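Local structure of collagen adhesin (Enterococcus faecalis, 2OKM) at residues Gly11-Ala14 with Gln19-Trp22; Glu52-Asp57 with Gly78-Val83. The protein probably binds collagen as an adhesin of the bacterial cell wall, this chain being its collagen-binding N2 subdomain. All blocks are in the same frame, centred on the assembly; numbering follows the deposited sequence.

Both contacts reach the same antiparallel sheet of the collagen-binding domain, but they use it in different ways. Contact 1 lies within that sheet, near the turn of the hairpin made by strands 7-12 and 19-26. Its chemistry is mainly polar, with paired backbone bonds and an Asp-Arg salt bridge on a partly exposed face. Contact 2 bridges this sheet and the edge strand 78-82 of the second sheet. It is the more interior of the two, with Phe54 buried, has no hydrogen bond across it, and relies on aromatic and aliphatic packing. The centres of contact 1 and contact 2 are about 17 Å apart, and the two do not touch.

Contact 1. Residues Gly11-Ala14 with Gln19-Trp22; sequences GDLA and QVRW
Asp12 and Arg21 face each other across the antiparallel strands and form a two-pronged salt bridge. Arg21 presents its guanidinium side-on, NE to Asp12 OD1 at 2.8 Å and NH2 to Asp12 OD2 at 2.9 Å. Both bonds use syn lone pairs, and the two planes lie only 25° apart, so the carboxylate meets the guanidinium edge nearly in plane. A bend at chi3 (-50°) turns the end of Arg21 to meet the carboxylate. Asp12 CG sits between its own backbone N and carbonyl carbon (chi1 63°), which leaves OD1 close to the chain beyond. There OD1 takes a second bond, 3.0 Å from Ala14 N, entering from above the carboxylate plane. This is an Asx turn, and it suits an aspartate where the strand gives way to the loop: one oxygen holds both the turn and the arginine.

The backbone pairs the same two residues, with Arg21 N 2.8 Å from Asp12 O and Asp12 N 2.9 Å from Arg21 O. Gly11 and Trp22 form the neighbouring non-hydrogen-bonded pair. Gly11, with no side chain, lets its CA come 3.8 Å from Trp22 CE3 and close to the Arg21 carbonyl. Trp22 NE1 is bonded to Gln47 OE1.

Apolar packing joins Leu13 CD2 to Val20 CG2 at 3.7 Å; on its own strand, Val20 CG1 sits above one face of the Trp22 indole, toward the rim.

The contact forms the turn end of hairpin 7-12/19-26. Strand 101-110 bonds to the other edge of 19-26, and Leu13, Val20 and Trp22 pack inward on strand 119-128 of the second sheet.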
loop_
_atom_site.group_PDB
_atom_site.type_symbol
_atom_site.label_atom_id
_atom_site.label_comp_id
_atom_site.label_asym_id
_atom_site.label_seq_id
_atom_site.Cartn_x
_atom_site.Cartn_y
_atom_site.Cartn_z
ATOM N N GLY A 11 5.489 -4.094 -7.567
ATOM C CA GLY A 11 4.882 -5.406 -7.557
ATOM C C GLY A 11 5.740 -6.381 -8.332
ATOM O O GLY A 11 6.710 -5.984 -8.983
ATOM N N ASP A 12 5.398 -7.660 -8.242
ATOM C CA ASP A 12 6.119 -8.688 -8.976
ATOM C C ASP A 12 5.210 -9.885 -9.209
ATOM O O ASP A 12 4.083 -9.925 -8.711
ATOM C CB ASP A 12 7.400 -9.115 -8.237
ATOM C CG ASP A 12 7.129 -9.752 -6.888
ATOM O OD1 ASP A 12 6.250 -10.632 -6.800
ATOM O OD2 ASP A 12 7.820 -9.383 -5.911
ATOM N N LEU A 13 5.698 -10.847 -9.983
ATOM C CA LEU A 13 4.933 -12.049 -10.292
ATOM C C LEU A 13 5.562 -13.278 -9.631
ATOM O O LEU A 13 5.547 -14.376 -10.191
ATOM C CB LEU A 13 4.875 -12.251 -11.810
ATOM C CG LEU A 13 4.389 -11.060 -12.640
ATOM C CD1 LEU A 13 4.450 -11.416 -14.113
ATOM C CD2 LEU A 13 2.968 -10.685 -12.237
ATOM N N ALA A 14 6.118 -13.086 -8.440
ATOM C CA ALA A 14 6.751 -14.175 -7.704
ATOM C C ALA A 14 5.729 -14.945 -6.878
ATOM O O ALA A 14 4.672 -14.418 -6.540
ATOM C CB ALA A 14 7.832 -13.620 -6.791
ATOM N N GLN A 19 -1.007 -14.734 -10.278
ATOM C CA GLN A 19 -1.249 -13.711 -9.271
ATOM C C GLN A 19 -0.180 -12.635 -9.349
ATOM O O GLN A 19 0.961 -12.903 -9.727
ATOM C CB GLN A 19 -1.247 -14.299 -7.851
ATOM C CG GLN A 19 -2.587 -14.850 -7.385
ATOM C CD GLN A 19 -2.605 -15.172 -5.898
ATOM O OE1 GLN A 19 -3.653 -15.467 -5.328
ATOM N NE2 GLN A 19 -1.441 -15.116 -5.264
ATOM N N VAL A 20 -0.564 -11.411 -9.010
ATOM C CA VAL A 20 0.377 -10.305 -8.988
ATOM C C VAL A 20 0.534 -9.951 -7.517
ATOM O O VAL A 20 -0.459 -9.835 -6.796
ATOM C CB VAL A 20 -0.156 -9.062 -9.732
ATOM C CG1 VAL A 20 0.842 -7.921 -9.604
ATOM C CG2 VAL A 20 -0.388 -9.388 -11.200
ATOM N N ARG A 21 1.779 -9.821 -7.063
ATOM C CA ARG A 21 2.038 -9.446 -5.677
ATOM C C ARG A 21 2.324 -7.951 -5.670
ATOM O O ARG A 21 3.206 -7.480 -6.389
ATOM C CB ARG A 21 3.250 -10.195 -5.112
ATOM C CG ARG A 21 3.156 -11.712 -5.153
ATOM C CD ARG A 21 4.160 -12.318 -4.174
ATOM N NE ARG A 21 5.500 -11.758 -4.347
ATOM C CZ ARG A 21 6.460 -11.815 -3.427
ATOM N NH1 ARG A 21 6.233 -12.409 -2.263
ATOM N NH2 ARG A 21 7.649 -11.277 -3.668
ATOM N N TRP A 22 1.568 -7.205 -4.871
ATOM C CA TRP A 22 1.744 -5.761 -4.791
ATOM C C TRP A 22 2.279 -5.341 -3.430
ATOM O O TRP A 22 2.072 -6.031 -2.428
ATOM C CB TRP A 22 0.414 -5.040 -5.065
ATOM C CG TRP A 22 -0.032 -5.089 -6.505
ATOM C CD1 TRP A 22 -1.050 -5.841 -7.027
ATOM C CD2 TRP A 22 0.534 -4.365 -7.605
ATOM N NE1 TRP A 22 -1.152 -5.625 -8.381
ATOM C CE2 TRP A 22 -0.192 -4.720 -8.763
ATOM C CE3 TRP A 22 1.584 -3.439 -7.724
ATOM C CZ2 TRP A 22 0.101 -4.196 -10.030
ATOM C CZ3 TRP A 22 1.877 -2.914 -8.985
ATOM C CH2 TRP A 22 1.132 -3.293 -10.120
#

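Contact 2. Residues Glu52-Asp57 with Gly78-Val83; sequences ESFTFD and GKIDFV
Ser53 OG, held by both Asn50 O and Thr107 N, secures the chain just before Phe54, the residue that meets Ile80 and Phe82 across the contact. On the other side Ile80 has a polar tie of its own, its backbone N bonding to Glu73 OE1. Between the two segments there is no hydrogen bond, and three side chains carry the contact.

The buried Phe54 ring is approached by two different kinds of group, and a flat ring suits the place because it offers a face to both a methyl and a ring edge. Ile80 CD1 lies over one face, 4.1 Å from the ring centroid and 20° off the ring normal, in a CH-pi contact displaced toward the CE2-CZ rim. Ile80 CG1 is anti to the backbone N (chi1 -164°), and with the rest of the chain extended the methyl is carried well out from its strand. A long, branched aliphatic side chain fits here, because the two backbones are far apart: Phe54 CA and Ile80 CA are 10.2 Å from each other.

This spacing belongs to the immunoglobulin-like beta sandwich of the adhesin family, in which side chains rather than backbone bonds join two sheets. Strand 55-59 lies in one sheet, and strand 78-82 is an edge strand of the other.

Phe82, long enough to reach across, turns the edge of its ring toward the face of Phe54 in an offset edge-to-face pair, with centroids 5.8 Å apart and planes at 66°. Its CE2 comes within 3.8 Å of Phe54 CE1, which lies near the plane of the Phe82 ring. Tyr106 stacks on Phe54, and Phe88 meets it edge-to-face while also touching Ile80 and Phe82, which extends the aromatic cluster into strands 101-110 and 87-92.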
loop_
_atom_site.group_PDB
_atom_site.type_symbol
_atom_site.label_atom_id
_atom_site.label_comp_id
_atom_site.label_asym_id
_atom_site.label_seq_id
_atom_site.Cartn_x
_atom_site.Cartn_y
_atom_site.Cartn_z
ATOM N N GLU A 52 -9.055 -10.259 0.751
ATOM C CA GLU A 52 -8.715 -10.914 2.012
ATOM C C GLU A 52 -7.224 -11.227 2.117
ATOM O O GLU A 52 -6.797 -11.913 3.044
ATOM C CB GLU A 52 -9.508 -12.215 2.154
ATOM C CG GLU A 52 -11.017 -12.043 2.031
ATOM C CD GLU A 52 -11.763 -13.361 2.121
ATOM O OE1 GLU A 52 -11.499 -14.258 1.293
ATOM O OE2 GLU A 52 -12.619 -13.500 3.020
ATOM N N SER A 53 -6.433 -10.710 1.182
ATOM C CA SER A 53 -4.995 -10.990 1.158
ATOM C C SER A 53 -4.078 -10.006 1.881
ATOM O O SER A 53 -2.886 -10.274 2.034
ATOM C CB SER A 53 -4.517 -11.096 -0.294
ATOM O OG SER A 53 -4.532 -9.828 -0.931
ATOM N N PHE A 54 -4.616 -8.884 2.334
ATOM C CA PHE A 54 -3.788 -7.869 2.981
ATOM C C PHE A 54 -3.074 -8.229 4.276
ATOM O O PHE A 54 -3.664 -8.808 5.182
ATOM C CB PHE A 54 -4.611 -6.607 3.250
ATOM C CG PHE A 54 -4.954 -5.821 2.017
ATOM C CD1 PHE A 54 -5.908 -6.286 1.112
ATOM C CD2 PHE A 54 -4.330 -4.604 1.764
ATOM C CE1 PHE A 54 -6.231 -5.546 -0.025
ATOM C CE2 PHE A 54 -4.646 -3.859 0.630
ATOM C CZ PHE A 54 -5.600 -4.332 -0.267
ATOM N N THR A 55 -1.791 -7.881 4.352
ATOM C CA THR A 55 -1.019 -8.072 5.576
ATOM C C THR A 55 -0.213 -6.795 5.748
ATOM O O THR A 55 0.143 -6.131 4.765
ATOM C CB THR A 55 -0.061 -9.296 5.549
ATOM O OG1 THR A 55 0.965 -9.105 4.572
ATOM C CG2 THR A 55 -0.832 -10.569 5.249
ATOM N N PHE A 56 0.058 -6.445 6.998
ATOM C CA PHE A 56 0.795 -5.230 7.305
ATOM C C PHE A 56 2.069 -5.508 8.095
ATOM O O PHE A 56 2.028 -6.076 9.185
ATOM C CB PHE A 56 -0.101 -4.257 8.082
ATOM C CG PHE A 56 -1.308 -3.796 7.314
ATOM C CD1 PHE A 56 -2.390 -4.649 7.115
ATOM C CD2 PHE A 56 -1.356 -2.511 6.776
ATOM C CE1 PHE A 56 -3.507 -4.227 6.388
ATOM C CE2 PHE A 56 -2.467 -2.080 6.050
ATOM C CZ PHE A 56 -3.543 -2.941 5.856
ATOM N N ASP A 57 3.191 -5.085 7.517
ATOM C CA ASP A 57 4.538 -5.238 8.078
ATOM C C ASP A 57 4.833 -3.880 8.713
ATOM O O ASP A 57 5.231 -2.943 8.021
ATOM C CB ASP A 57 5.491 -5.526 6.913
ATOM C CG ASP A 57 6.927 -5.719 7.340
ATOM O OD1 ASP A 57 7.262 -5.451 8.512
ATOM O OD2 ASP A 57 7.727 -6.139 6.471
ATOM N N GLY A 78 -5.473 2.207 11.433
ATOM C CA GLY A 78 -6.107 2.861 10.306
ATOM C C GLY A 78 -7.352 2.144 9.839
ATOM O O GLY A 78 -7.954 1.369 10.583
ATOM N N LYS A 79 -7.722 2.380 8.587
ATOM C CA LYS A 79 -8.932 1.788 8.045
ATOM C C LYS A 79 -8.862 1.665 6.529
ATOM O O LYS A 79 -8.243 2.493 5.861
ATOM C CB LYS A 79 -10.118 2.671 8.442
ATOM C CG LYS A 79 -11.489 2.132 8.092
ATOM C CD LYS A 79 -12.560 2.995 8.747
ATOM C CE LYS A 79 -13.928 2.341 8.674
ATOM N NZ LYS A 79 -14.914 3.047 9.544
ATOM N N ILE A 80 -9.487 0.625 5.989
ATOM C CA ILE A 80 -9.514 0.438 4.545
ATOM C C ILE A 80 -10.970 0.502 4.115
ATOM O O ILE A 80 -11.871 0.215 4.902
ATOM C CB ILE A 80 -8.916 -0.928 4.118
ATOM C CG1 ILE A 80 -8.595 -0.908 2.621
ATOM C CG2 ILE A 80 -9.909 -2.064 4.407
ATOM C CD1 ILE A 80 -7.717 -2.064 2.175
ATOM N N ASP A 81 -11.193 0.909 2.874
ATOM C CA ASP A 81 -12.541 0.988 2.331
ATOM C C ASP A 81 -12.466 0.516 0.892
ATOM O O ASP A 81 -11.861 1.179 0.048
ATOM C CB ASP A 81 -13.070 2.428 2.379
ATOM C CG ASP A 81 -14.498 2.547 1.859
ATOM O OD1 ASP A 81 -15.030 3.677 1.821
ATOM O OD2 ASP A 81 -15.087 1.510 1.488
ATOM N N PHE A 82 -13.046 -0.645 0.617
ATOM C CA PHE A 82 -13.053 -1.151 -0.748
ATOM C C PHE A 82 -14.237 -0.462 -1.418
ATOM O O PHE A 82 -15.389 -0.845 -1.208
ATOM C CB PHE A 82 -13.224 -2.671 -0.757
ATOM C CG PHE A 82 -12.080 -3.411 -0.114
ATOM C CD1 PHE A 82 -12.217 -3.967 1.154
ATOM C CD2 PHE A 82 -10.855 -3.519 -0.765
ATOM C CE1 PHE A 82 -11.147 -4.627 1.766
ATOM C CE2 PHE A 82 -9.779 -4.176 -0.164
ATOM C CZ PHE A 82 -9.926 -4.728 1.104
ATOM N N VAL A 83 -13.943 0.572 -2.203
ATOM C CA VAL A 83 -14.984 1.348 -2.875
ATOM C C VAL A 83 -15.588 0.643 -4.088
ATOM O O VAL A 83 -16.682 0.987 -4.532
ATOM C CB VAL A 83 -14.458 2.751 -3.260
ATOM C CG1 VAL A 83 -14.103 3.521 -1.996
ATOM C CG2 VAL A 83 -13.239 2.637 -4.162
#